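Local coordinates for protein myosin-I heavy chain (Dictyostelium discoideum, PDB 5EJY) that is an actin-based class VII motor with ATPase activity, involved in the early steps of phagocytosis and adhesion, here represented by its first tail MyTH4-FERM unit, at residues A[127-131]-A[192-198]; A[122-126]-A[162-167]. All blocks are in the same frame, centred on the assembly; numbering follows the deposited sequence.

Contact 1 (A[127-131]-A[192-198])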
loop_
_atom_site.group_PDB
_atom_site.type_symbol
_atom_site.label_atom_id
_atom_site.label_comp_id
_atom_site.label_asym_id
_atom_site.label_seq_id
_atom_site.Cartn_x
_atom_site.Cartn_y
_atom_site.Cartn_z
ATOM N N GLU A 127 -7.407 0.065 24.672
ATOM C CA GLU A 127 -7.722 0.116 23.243
ATOM C C GLU A 127 -7.219 1.421 22.609
ATOM O O GLU A 127 -6.651 1.400 21.517
ATOM C CB GLU A 127 -9.220 -0.027 23.006
ATOM C CG GLU A 127 -9.763 -1.446 23.285
ATOM C CD GLU A 127 -11.281 -1.507 23.302
ATOM O OE1 GLU A 127 -11.920 -0.446 23.160
ATOM O OE2 GLU A 127 -11.837 -2.617 23.473
ATOM N N LEU A 128 -7.456 2.546 23.289
ATOM C CA LEU A 128 -6.935 3.843 22.859
ATOM C C LEU A 128 -5.421 3.858 22.794
ATOM O O LEU A 128 -4.840 4.399 21.855
ATOM C CB LEU A 128 -7.394 4.955 23.799
ATOM C CG LEU A 128 -8.884 5.292 23.763
ATOM C CD1 LEU A 128 -9.230 6.352 24.818
ATOM C CD2 LEU A 128 -9.279 5.770 22.361
ATOM N N ILE A 129 -4.779 3.292 23.812
ATOM C CA ILE A 129 -3.328 3.194 23.822
ATOM C C ILE A 129 -2.854 2.442 22.576
ATOM O O ILE A 129 -1.909 2.852 21.897
ATOM C CB ILE A 129 -2.838 2.508 25.134
ATOM C CG1 ILE A 129 -2.830 3.525 26.284
ATOM C CG2 ILE A 129 -1.447 1.945 24.974
ATOM C CD1 ILE A 129 -2.702 2.861 27.710
ATOM N N HIS A 130 -3.534 1.346 22.267
ATOM C CA HIS A 130 -3.167 0.506 21.138
ATOM C C HIS A 130 -3.414 1.234 19.798
ATOM O O HIS A 130 -2.577 1.164 18.895
ATOM C CB HIS A 130 -3.941 -0.817 21.224
ATOM C CG HIS A 130 -3.463 -1.869 20.271
ATOM N ND1 HIS A 130 -4.137 -3.056 20.082
ATOM C CD2 HIS A 130 -2.392 -1.906 19.441
ATOM C CE1 HIS A 130 -3.502 -3.780 19.177
ATOM N NE2 HIS A 130 -2.442 -3.105 18.771
ATOM N N PHE A 131 -4.537 1.948 19.681
ATOM C CA PHE A 131 -4.805 2.749 18.471
ATOM C C PHE A 131 -3.675 3.753 18.282
ATOM O O PHE A 131 -3.218 3.991 17.166
ATOM C CB PHE A 131 -6.098 3.567 18.590
ATOM C CG PHE A 131 -7.352 2.743 18.766
ATOM C CD1 PHE A 131 -7.498 1.516 18.141
ATOM C CD2 PHE A 131 -8.397 3.228 19.541
ATOM C CE1 PHE A 131 -8.657 0.773 18.296
ATOM C CE2 PHE A 131 -9.564 2.481 19.717
ATOM C CZ PHE A 131 -9.691 1.250 19.098
ATOM N N LEU A 192 -8.952 -0.013 12.635
ATOM C CA LEU A 192 -9.235 0.209 14.055
ATOM C C LEU A 192 -9.997 -0.958 14.666
ATOM O O LEU A 192 -9.751 -1.338 15.811
ATOM C CB LEU A 192 -10.016 1.517 14.266
ATOM C CG LEU A 192 -9.240 2.809 13.997
ATOM C CD1 LEU A 192 -10.178 3.991 13.973
ATOM C CD2 LEU A 192 -8.158 3.006 15.057
ATOM N N GLU A 193 -10.923 -1.527 13.902
ATOM C CA GLU A 193 -11.660 -2.707 14.365
ATOM C C GLU A 193 -10.726 -3.869 14.691
ATOM O O GLU A 193 -10.851 -4.496 15.743
ATOM C CB GLU A 193 -12.734 -3.106 13.346
ATOM C CG GLU A 193 -13.873 -2.098 13.287
ATOM C CD GLU A 193 -14.883 -2.378 12.187
ATOM O OE1 GLU A 193 -14.480 -2.836 11.092
ATOM O OE2 GLU A 193 -16.088 -2.126 12.419
ATOM N N SER A 194 -9.781 -4.142 13.800
ATOM C CA SER A 194 -8.757 -5.158 14.044
ATOM C C SER A 194 -7.863 -4.832 15.242
ATOM O O SER A 194 -7.608 -5.687 16.092
ATOM C CB SER A 194 -7.882 -5.341 12.798
ATOM O OG SER A 194 -8.634 -5.889 11.731
ATOM N N ILE A 195 -7.367 -3.598 15.302
ATOM C CA ILE A 195 -6.510 -3.189 16.408
ATOM C C ILE A 195 -7.243 -3.370 17.730
ATOM O O ILE A 195 -6.694 -3.931 18.680
ATOM C CB ILE A 195 -6.082 -1.709 16.277
ATOM C CG1 ILE A 195 -5.190 -1.525 15.043
ATOM C CG2 ILE A 195 -5.346 -1.252 17.541
ATOM C CD1 ILE A 195 -4.958 -0.069 14.672
ATOM N N LYS A 196 -8.483 -2.888 17.783
ATOM C CA LYS A 196 -9.287 -2.968 19.003
ATOM C C LYS A 196 -9.308 -4.395 19.518
ATOM O O LYS A 196 -9.086 -4.638 20.712
ATOM C CB LYS A 196 -10.719 -2.465 18.754
ATOM C CG LYS A 196 -11.680 -2.637 19.947
ATOM C CD LYS A 196 -12.964 -1.823 19.770
ATOM C CE LYS A 196 -14.181 -2.498 20.393
ATOM N NZ LYS A 196 -13.894 -3.235 21.660
ATOM N N GLU A 197 -9.554 -5.341 18.611
ATOM C CA GLU A 197 -9.673 -6.750 18.988
ATOM C C GLU A 197 -8.349 -7.497 18.978
ATOM O O GLU A 197 -8.332 -8.722 19.075
ATOM C CB GLU A 197 -10.658 -7.481 18.080
ATOM C CG GLU A 197 -11.999 -6.799 17.905
ATOM C CD GLU A 197 -12.989 -7.679 17.152
ATOM O OE1 GLU A 197 -13.734 -7.156 16.294
ATOM O OE2 GLU A 197 -13.016 -8.903 17.415
ATOM N N ASN A 198 -7.244 -6.769 18.865
ATOM C CA ASN A 198 -5.923 -7.379 18.928
ATOM C C ASN A 198 -5.720 -8.480 17.881
ATOM O O ASN A 198 -5.163 -9.540 18.177
ATOM C CB ASN A 198 -5.651 -7.920 20.347
ATOM C CG ASN A 198 -5.493 -6.798 21.377
ATOM O OD1 ASN A 198 -4.746 -5.849 21.157
ATOM N ND2 ASN A 198 -6.214 -6.895 22.493
HETATM O O HOH W 1 -10.278 -4.717 23.278
HETATM O O HOH W 2 -6.570 -3.131 21.724
#
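A methyl group sits almost squarely on an imidazole: Ile195 CG2 lies 3.3 Å from the centroid of the His130 ring and 9° off its normal, a CH-pi contact. The two helical segments cross at 126°, their axes 9.6 Å apart. On the apolar side, Phe131 CD1 is 3.6 Å from Ile195 CG2 and 3.5 Å from Leu192 CD2. On the polar side, Lys196 NZ donates to Glu127 OE2 at 2.8 Å, closing a salt bridge, and water 1 links the same OE2 (2.6 Å) to Lys196 O (2.8 Å). Glu127 OE1 is held separately by Tyr69. Lys196 is also where helix 189-196 stops: Asn198, with positive phi (57°), is the C-prime residue of a Schellman motif, its N bonded to Ile195 O at 2.9 Å, together with Arg199 N to Ser194 O. The contact packs the last turn of helix 189-196 against helix 119-133 in the MyTH4 region, with helix 81-97 touching Phe131 and Leu192 and helix 161-180 touching His130 and Asn198.

Contact 2 (A[122-126]-A[162-167]); sequences NIRVW and SVKDSA
Two nearly parallel helices of the helical MyTH4 domain pack here, 122-126 against 162-167, their axes 11° apart in direction and 9.1 Å at closest approach. Both segments are alpha-helical throughout, with phi between -58° and -70°, and are set in register by Ile123 and Val163, whose CA atoms are 5.6 Å apart. The main bump is Val163 (chi1 t). Its CG1 is centred over the five-membered ring of Trp126, 3.5 Å from the centroid and 14° off the normal, a CH-pi contact; its CG2 lies beside Trp126 CD1 (3.7 Å) and also near Ile123 CG1 (4.1 Å) and Asn122 ND2 (3.8 Å). Trp126 (chi1 -83°, chi2 98°) extends its six-membered ring past Val163, so that CZ3 meets Ala167 CB at 3.5 Å, while Leu150 and Thr153 of helix 143-155 also touch the indole. Small side chains face the larger ones: Ser166 CB is 4.0 Å from Trp126 CB, and Ser162 OG is 3.4 Å from Ile123 CG2. No direct hydrogen bond joins the segments. The hollow between Ile123, Ser162 and Ser166 instead holds water 3, which donates to Ile123 O (3.0 Å) and hydrogen-bonds with Ser162 OG (3.0 Å) and Ser166 OG (2.8 Å).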
loop_
_atom_site.group_PDB
_atom_site.type_symbol
_atom_site.label_atom_id
_atom_site.label_comp_id
_atom_site.label_asym_id
_atom_site.label_seq_id
_atom_site.Cartn_x
_atom_site.Cartn_y
_atom_site.Cartn_z
ATOM N N ASN A 122 -10.906 0.611 31.924
ATOM C CA ASN A 122 -9.477 0.345 31.765
ATOM C C ASN A 122 -9.259 -0.297 30.398
ATOM O O ASN A 122 -8.304 0.017 29.689
ATOM C CB ASN A 122 -8.970 -0.574 32.886
ATOM C CG ASN A 122 -7.499 -0.324 33.256
ATOM O OD1 ASN A 122 -7.054 0.822 33.344
ATOM N ND2 ASN A 122 -6.747 -1.403 33.487
ATOM N N ILE A 123 -10.171 -1.189 30.028
ATOM C CA ILE A 123 -10.115 -1.856 28.733
ATOM C C ILE A 123 -10.223 -0.863 27.569
ATOM O O ILE A 123 -9.482 -0.963 26.589
ATOM C CB ILE A 123 -11.216 -2.920 28.621
ATOM C CG1 ILE A 123 -10.874 -4.112 29.522
ATOM C CG2 ILE A 123 -11.391 -3.381 27.187
ATOM C CD1 ILE A 123 -11.882 -5.244 29.446
ATOM N N ARG A 124 -11.149 0.084 27.676
ATOM C CA ARG A 124 -11.288 1.141 26.674
ATOM C C ARG A 124 -10.038 2.008 26.548
ATOM O O ARG A 124 -9.639 2.373 25.432
ATOM C CB ARG A 124 -12.494 2.025 26.990
ATOM C CG ARG A 124 -13.821 1.367 26.667
ATOM C CD ARG A 124 -13.943 1.139 25.172
ATOM N NE ARG A 124 -15.137 0.379 24.829
ATOM C CZ ARG A 124 -16.372 0.862 24.914
ATOM N NH1 ARG A 124 -16.568 2.104 25.339
ATOM N NH2 ARG A 124 -17.411 0.104 24.582
ATOM N N VAL A 125 -9.433 2.363 27.678
ATOM C CA VAL A 125 -8.229 3.188 27.629
ATOM C C VAL A 125 -7.107 2.414 26.947
ATOM O O VAL A 125 -6.352 2.981 26.173
ATOM C CB VAL A 125 -7.729 3.653 29.018
ATOM C CG1 VAL A 125 -6.493 4.548 28.849
ATOM C CG2 VAL A 125 -8.814 4.403 29.757
ATOM N N TRP A 126 -7.006 1.116 27.224
ATOM C CA TRP A 126 -5.941 0.319 26.615
ATOM C C TRP A 126 -6.151 0.098 25.104
ATOM O O TRP A 126 -5.180 -0.007 24.346
ATOM C CB TRP A 126 -5.701 -0.987 27.387
ATOM C CG TRP A 126 -4.793 -0.757 28.562
ATOM C CD1 TRP A 126 -5.159 -0.560 29.873
ATOM C CD2 TRP A 126 -3.369 -0.639 28.522
ATOM N NE1 TRP A 126 -4.043 -0.349 30.645
ATOM C CE2 TRP A 126 -2.931 -0.392 29.843
ATOM C CE3 TRP A 126 -2.418 -0.727 27.498
ATOM C CZ2 TRP A 126 -1.583 -0.238 30.164
ATOM C CZ3 TRP A 126 -1.085 -0.568 27.814
ATOM C CH2 TRP A 126 -0.674 -0.331 29.139
ATOM N N SER A 162 -7.674 -8.913 28.466
ATOM C CA SER A 162 -7.863 -7.888 27.436
ATOM C C SER A 162 -6.848 -6.754 27.528
ATOM O O SER A 162 -6.250 -6.362 26.521
ATOM C CB SER A 162 -9.296 -7.347 27.476
ATOM O OG SER A 162 -9.386 -6.093 26.816
ATOM N N VAL A 163 -6.642 -6.228 28.733
ATOM C CA VAL A 163 -5.620 -5.219 28.942
ATOM C C VAL A 163 -4.232 -5.755 28.622
ATOM O O VAL A 163 -3.429 -5.071 27.992
ATOM C CB VAL A 163 -5.646 -4.648 30.375
ATOM C CG1 VAL A 163 -4.378 -3.867 30.654
ATOM C CG2 VAL A 163 -6.877 -3.786 30.570
ATOM N N LYS A 164 -3.939 -6.983 29.032
ATOM C CA LYS A 164 -2.604 -7.519 28.787
ATOM C C LYS A 164 -2.354 -7.778 27.295
ATOM O O LYS A 164 -1.240 -7.599 26.814
ATOM C CB LYS A 164 -2.351 -8.800 29.578
ATOM C CG LYS A 164 -0.887 -9.208 29.572
ATOM C CD LYS A 164 -0.599 -10.310 30.576
ATOM C CE LYS A 164 -0.725 -9.814 32.013
ATOM N NZ LYS A 164 0.518 -9.161 32.501
ATOM N N ASP A 165 -3.381 -8.224 26.587
ATOM C CA ASP A 165 -3.254 -8.478 25.153
ATOM C C ASP A 165 -3.034 -7.148 24.436
ATOM O O ASP A 165 -2.202 -7.048 23.537
ATOM C CB ASP A 165 -4.517 -9.134 24.595
ATOM C CG ASP A 165 -4.636 -10.615 24.960
ATOM O OD1 ASP A 165 -3.612 -11.259 25.267
ATOM O OD2 ASP A 165 -5.767 -11.127 24.909
ATOM N N SER A 166 -3.784 -6.134 24.846
ATOM C CA SER A 166 -3.624 -4.786 24.279
ATOM C C SER A 166 -2.246 -4.214 24.557
ATOM O O SER A 166 -1.622 -3.627 23.678
ATOM C CB SER A 166 -4.696 -3.844 24.808
ATOM O OG SER A 166 -5.958 -4.180 24.268
ATOM N N ALA A 167 -1.751 -4.403 25.778
ATOM C CA ALA A 167 -0.439 -3.883 26.131
ATOM C C ALA A 167 0.658 -4.592 25.354
ATOM O O ALA A 167 1.582 -3.954 24.859
ATOM C CB ALA A 167 -0.189 -3.978 27.648
HETATM O O HOH W 3 -8.039 -3.492 26.050
#

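Overall arrangement
Helix 119-133 is common to both contacts: its 122-126 part serves contact 2 and the adjoining 127-131 part contact 1, with the contact centres about 9 Å apart. The partners come from consecutive helices, 161-180 and then 189-196, so the order along the chain is 122-126, 127-131, 162-167, 192-198 and the contacts cross. Their directions differ, nearly parallel in contact 2 but steeply crossed in contact 1. A probable hydrogen bond from Asn198 ND2 to Ser166 OG, 3.3 Å, joins the two directly. Together they tie helix 119-133 to helices 161-180 and 189-196, the two that precede strand 201-207 in the chain.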